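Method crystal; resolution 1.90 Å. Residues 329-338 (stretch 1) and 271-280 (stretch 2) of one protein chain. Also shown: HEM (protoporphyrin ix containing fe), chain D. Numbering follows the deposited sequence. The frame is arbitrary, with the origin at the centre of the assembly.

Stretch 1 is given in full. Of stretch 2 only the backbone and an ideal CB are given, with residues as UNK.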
# COMPACT_ATOMS: atom_id res chain seq x y z
N GLY A 329 15.92 -12.82 -10.90
CA GLY A 329 14.97 -13.57 -11.74
C GLY A 329 13.67 -13.85 -10.99
O GLY A 329 13.07 -14.93 -11.09
N LEU A 330 13.24 -12.88 -10.19
CA LEU A 330 12.13 -13.08 -9.25
C LEU A 330 10.87 -12.41 -9.79
O LEU A 330 10.83 -11.18 -9.84
CB LEU A 330 12.51 -12.39 -7.95
CG LEU A 330 12.43 -13.05 -6.58
CD1 LEU A 330 11.92 -12.03 -5.56
CD2 LEU A 330 11.68 -14.39 -6.51
N ALA A 331 9.85 -13.17 -10.21
CA ALA A 331 8.56 -12.53 -10.52
C ALA A 331 7.96 -11.81 -9.28
O ALA A 331 8.06 -12.33 -8.14
CB ALA A 331 7.56 -13.56 -11.10
N PRO A 332 7.34 -10.63 -9.48
CA PRO A 332 6.80 -9.87 -8.33
C PRO A 332 5.81 -10.70 -7.48
O PRO A 332 5.76 -10.53 -6.29
CB PRO A 332 6.10 -8.71 -9.01
CG PRO A 332 7.01 -8.44 -10.22
CD PRO A 332 7.30 -9.83 -10.72
N ILE A 333 5.06 -11.59 -8.11
CA ILE A 333 4.15 -12.48 -7.38
C ILE A 333 4.84 -13.36 -6.35
O ILE A 333 4.21 -13.79 -5.38
CB ILE A 333 3.22 -13.26 -8.39
CG1 ILE A 333 1.86 -13.62 -7.75
CG2 ILE A 333 3.94 -14.43 -9.01
CD1 ILE A 333 0.75 -13.88 -8.78
N ARG A 334 6.15 -13.62 -6.52
CA ARG A 334 6.86 -14.51 -5.59
C ARG A 334 7.26 -13.85 -4.28
O ARG A 334 7.65 -14.53 -3.34
CB ARG A 334 8.07 -15.16 -6.26
CG ARG A 334 7.63 -16.33 -7.18
CD ARG A 334 8.79 -16.90 -7.96
NE ARG A 334 9.69 -17.71 -7.12
CZ ARG A 334 10.94 -18.05 -7.45
NH1 ARG A 334 11.47 -17.65 -8.60
NH2 ARG A 334 11.65 -18.80 -6.62
N HIS A 335 7.14 -12.53 -4.20
CA HIS A 335 7.31 -11.89 -2.90
C HIS A 335 5.95 -11.31 -2.47
O HIS A 335 4.92 -11.55 -3.11
CB HIS A 335 8.46 -10.87 -2.89
CG HIS A 335 8.27 -9.72 -3.85
ND1 HIS A 335 7.43 -8.66 -3.59
CD2 HIS A 335 8.86 -9.45 -5.03
CE1 HIS A 335 7.46 -7.82 -4.61
NE2 HIS A 335 8.36 -8.25 -5.47
N THR A 336 5.97 -10.58 -1.37
CA THR A 336 4.72 -10.29 -0.65
C THR A 336 4.39 -8.80 -0.59
O THR A 336 3.48 -8.40 0.14
CB THR A 336 4.74 -11.04 0.72
OG1 THR A 336 4.90 -12.45 0.47
CG2 THR A 336 3.43 -10.88 1.48
N THR A 337 5.08 -7.96 -1.38
CA THR A 337 4.78 -6.51 -1.34
C THR A 337 3.28 -6.25 -1.60
O THR A 337 2.66 -5.41 -0.94
CB THR A 337 5.64 -5.69 -2.33
OG1 THR A 337 7.01 -5.86 -1.96
CG2 THR A 337 5.26 -4.18 -2.24
N MET A 338 2.70 -7.01 -2.55
CA MET A 338 1.33 -6.82 -2.95
C MET A 338 0.40 -7.88 -2.32
O MET A 338 -0.76 -7.97 -2.69
CB MET A 338 1.26 -6.89 -4.48
CG MET A 338 2.28 -5.98 -5.19
SD MET A 338 2.10 -4.25 -4.74
CE MET A 338 0.47 -4.02 -5.23
N UNK A 271 12.27 -0.76 -10.81
CA UNK A 271 10.99 -0.56 -10.13
C UNK A 271 10.57 -1.84 -9.44
O UNK A 271 10.18 -1.78 -8.30
CB UNK A 271 9.91 -0.11 -11.11
N UNK A 272 10.74 -2.99 -10.10
CA UNK A 272 10.41 -4.26 -9.47
C UNK A 272 11.28 -4.59 -8.25
O UNK A 272 10.77 -5.09 -7.25
CB UNK A 272 10.54 -5.38 -10.50
N UNK A 273 12.59 -4.37 -8.37
CA UNK A 273 13.55 -4.63 -7.30
C UNK A 273 13.33 -3.65 -6.13
O UNK A 273 13.36 -4.07 -4.99
CB UNK A 273 14.98 -4.52 -7.83
N UNK A 274 13.07 -2.38 -6.40
CA UNK A 274 12.80 -1.43 -5.29
C UNK A 274 11.49 -1.75 -4.56
O UNK A 274 11.40 -1.62 -3.33
CB UNK A 274 12.74 0.00 -5.82
N UNK A 275 10.49 -2.18 -5.31
CA UNK A 275 9.19 -2.59 -4.71
C UNK A 275 9.35 -3.83 -3.82
O UNK A 275 8.73 -3.92 -2.76
CB UNK A 275 8.16 -2.88 -5.81
N UNK A 276 10.23 -4.74 -4.21
CA UNK A 276 10.55 -5.92 -3.41
C UNK A 276 11.32 -5.48 -2.17
O UNK A 276 11.12 -6.02 -1.08
CB UNK A 276 11.36 -6.94 -4.22
N UNK A 277 12.22 -4.50 -2.36
CA UNK A 277 13.20 -4.13 -1.30
C UNK A 277 12.55 -3.33 -0.16
O UNK A 277 13.01 -3.40 0.98
CB UNK A 277 14.34 -3.31 -1.90
N UNK A 278 11.53 -2.53 -0.49
CA UNK A 278 10.94 -1.58 0.51
C UNK A 278 9.45 -1.75 0.78
O UNK A 278 8.69 -0.76 0.71
CB UNK A 278 11.17 -0.14 0.04
N UNK A 279 9.02 -2.97 1.18
CA UNK A 279 7.61 -3.17 1.45
C UNK A 279 7.23 -2.63 2.82
O UNK A 279 7.99 -2.81 3.81
CB UNK A 279 7.26 -4.66 1.35
N UNK A 280 6.06 -2.01 2.93
CA UNK A 280 5.69 -1.44 4.22
C UNK A 280 4.26 -1.75 4.60
O UNK A 280 3.73 -1.13 5.55
CB UNK A 280 5.90 0.08 4.21
CHA HEM D . -5.01 -5.26 -1.90
CHB HEM D . -0.55 -3.38 -1.36
CHC HEM D . -1.58 -0.05 -4.70
CHD HEM D . -6.23 -1.25 -4.45
C1A HEM D . -3.69 -5.07 -1.53
C2A HEM D . -2.95 -5.95 -0.67
C3A HEM D . -1.72 -5.46 -0.50
C4A HEM D . -1.65 -4.20 -1.24
CMA HEM D . -0.64 -6.10 0.40
CAA HEM D . -3.47 -7.29 -0.07
CBA HEM D . -4.28 -6.95 1.17
CGA HEM D . -4.75 -8.20 1.90
O1A HEM D . -5.55 -8.05 2.88
O2A HEM D . -4.37 -9.37 1.56
C1B HEM D . -0.42 -2.31 -2.23
C2B HEM D . 0.78 -1.55 -2.47
C3B HEM D . 0.48 -0.63 -3.41
C4B HEM D . -0.92 -0.80 -3.76
CMB HEM D . 2.12 -1.82 -1.76
CAB HEM D . 1.31 0.48 -4.05
CBB HEM D . 2.58 0.74 -3.71
C1C HEM D . -2.92 -0.04 -4.97
C2C HEM D . -3.62 0.79 -5.94
C3C HEM D . -4.93 0.45 -5.83
C4C HEM D . -5.07 -0.63 -4.88
CMC HEM D . -2.94 1.86 -6.85
CAC HEM D . -6.17 0.96 -6.61
CBC HEM D . -6.27 2.19 -7.09
C1D HEM D . -6.33 -2.43 -3.79
C2D HEM D . -7.58 -3.14 -3.57
C3D HEM D . -7.18 -4.40 -2.82
C4D HEM D . -5.76 -4.33 -2.61
CMD HEM D . -9.01 -2.73 -4.07
CAD HEM D . -8.18 -5.51 -2.38
CBD HEM D . -8.01 -6.66 -3.38
CGD HEM D . -8.85 -7.82 -2.83
O1D HEM D . -9.24 -7.83 -1.65
O2D HEM D . -9.10 -8.79 -3.56
NA HEM D . -2.86 -4.01 -1.89
NB HEM D . -1.41 -1.84 -3.08
NC HEM D . -3.83 -0.91 -4.38
ND HEM D . -5.30 -3.14 -3.19
FE HEM D . -3.33 -2.52 -3.19

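Position 271 is helical, and its ideal CB has nothing of stretch 1 within 5.5 Å. Stretch 1 sets no demand here, and any helix-compatible residue would do. The deposited residue is Ala271.

At 272 the CA-to-CB bond points sideways. The ideal CB lies 4.7 Å from Pro332 CG, so the space beside the proline ring suits a small or medium side chain, polar or aliphatic. It is Asp272. Its OD1 comes to 4.0 Å from Pro332 CG, a packing contact. Both carboxylate oxygens are hydrogen-bonded elsewhere in the structure.

Positions 273 and 274 have no neighbour from stretch 1 near their ideal CB atoms. At 273 the bond points away, and many residues would fit. The residues are Glu273 and Leu274. The carboxylate of Glu273 reaches forward along the helix, toward position 276.

Position 275 points sideways, with its ideal CB 4.8 Å from Thr337 CG2 and 5.1 Å from His335 CE1. A methyl group and a ring atom favour an aliphatic side chain: leucine, isoleucine or methionine. It is Met275. Its side chain is a loose neighbour: Met275 CE lies 4.5 Å from Met338 SD. The backbone does more: Thr337 OG1 donates a hydrogen bond to Met275 O at 2.7 Å. This is the only hydrogen bond between the stretches, and any residue here could supply that carbonyl.

Position 276 points sideways and lies close to the His335 ring. Its ideal CB is 3.5 Å from His335 NE2 and 5.3 Å from Leu330 CD1. A side chain with a methylene stem to lie on the imidazole would suit: lysine, arginine, glutamine or methionine. It is Arg276. Its CG sits over one face of the His335 ring, 3.8 Å from the centroid, in a CH-pi contact. Its CD meets Leu330 CD1 at 3.7 Å. The end of the chain leads away from stretch 1. There NE donates to Glu273 OE1 and NH2 to Glu273 OE2, each at 2.9 Å, forming a salt bridge one helical turn back.

Positions 277 and 278 point away, and stretch 1 does not discriminate there. They are Arg277 and Tyr278. Tyr278 is the first residue to leave helical angles.

At 279 the bond points toward stretch 1, with the ideal CB 3.5 Å from Thr337 OG1. Phi/psi of -79/141 allows proline, and a compact residue such as alanine or valine is also plausible. It is Pro279, whose CB packs 3.6 Å from Thr337 OG1.

Position 280 points away and is unconstrained by stretch 1. It is Thr280.

Stretch 2, residues 271-280: ADELMRRYPT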
# COMPACT_ATOMS: atom_id res chain seq x y z
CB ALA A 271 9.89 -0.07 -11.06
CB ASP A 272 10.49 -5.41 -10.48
CG ASP A 272 9.36 -5.39 -11.50
OD1 ASP A 272 8.29 -4.79 -11.28
OD2 ASP A 272 9.54 -6.01 -12.55
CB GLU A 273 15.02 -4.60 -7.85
CG GLU A 273 16.09 -4.96 -6.83
CD GLU A 273 16.02 -6.41 -6.28
OE1 GLU A 273 15.07 -7.17 -6.56
OE2 GLU A 273 16.93 -6.76 -5.52
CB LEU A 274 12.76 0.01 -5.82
CG LEU A 274 14.15 0.42 -6.33
CD1 LEU A 274 14.15 1.78 -7.05
CD2 LEU A 274 15.18 0.39 -5.21
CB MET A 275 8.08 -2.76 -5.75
CG MET A 275 7.78 -1.43 -6.45
SD MET A 275 6.64 -1.48 -7.87
CE MET A 275 5.11 -1.73 -7.00
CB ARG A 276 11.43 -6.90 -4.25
CG ARG A 276 11.74 -8.18 -3.53
CD ARG A 276 13.07 -8.82 -4.01
NE ARG A 276 14.25 -7.93 -3.87
CZ ARG A 276 14.95 -7.74 -2.75
NH1 ARG A 276 14.59 -8.29 -1.59
NH2 ARG A 276 16.01 -6.92 -2.78
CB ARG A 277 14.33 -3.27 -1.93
CG ARG A 277 15.36 -2.65 -0.95
CD ARG A 277 16.14 -3.71 -0.13
NE ARG A 277 17.03 -3.05 0.85
CZ ARG A 277 16.67 -2.60 2.05
NH1 ARG A 277 15.40 -2.66 2.45
NH2 ARG A 277 17.56 -2.00 2.83
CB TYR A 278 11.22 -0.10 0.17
CG TYR A 278 12.71 0.18 0.03
CD1 TYR A 278 13.53 0.17 1.17
CD2 TYR A 278 13.29 0.40 -1.21
CE1 TYR A 278 14.94 0.41 1.06
CE2 TYR A 278 14.68 0.65 -1.33
CZ TYR A 278 15.49 0.67 -0.19
OH TYR A 278 16.86 0.91 -0.25
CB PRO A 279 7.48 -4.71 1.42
CG PRO A 279 8.82 -5.18 2.05
CD PRO A 279 9.79 -4.24 1.31
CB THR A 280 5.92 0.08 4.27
OG1 THR A 280 5.08 0.75 3.31
CG2 THR A 280 7.44 0.45 4.06
O HOH W 1 -3.96 -1.12 -1.36
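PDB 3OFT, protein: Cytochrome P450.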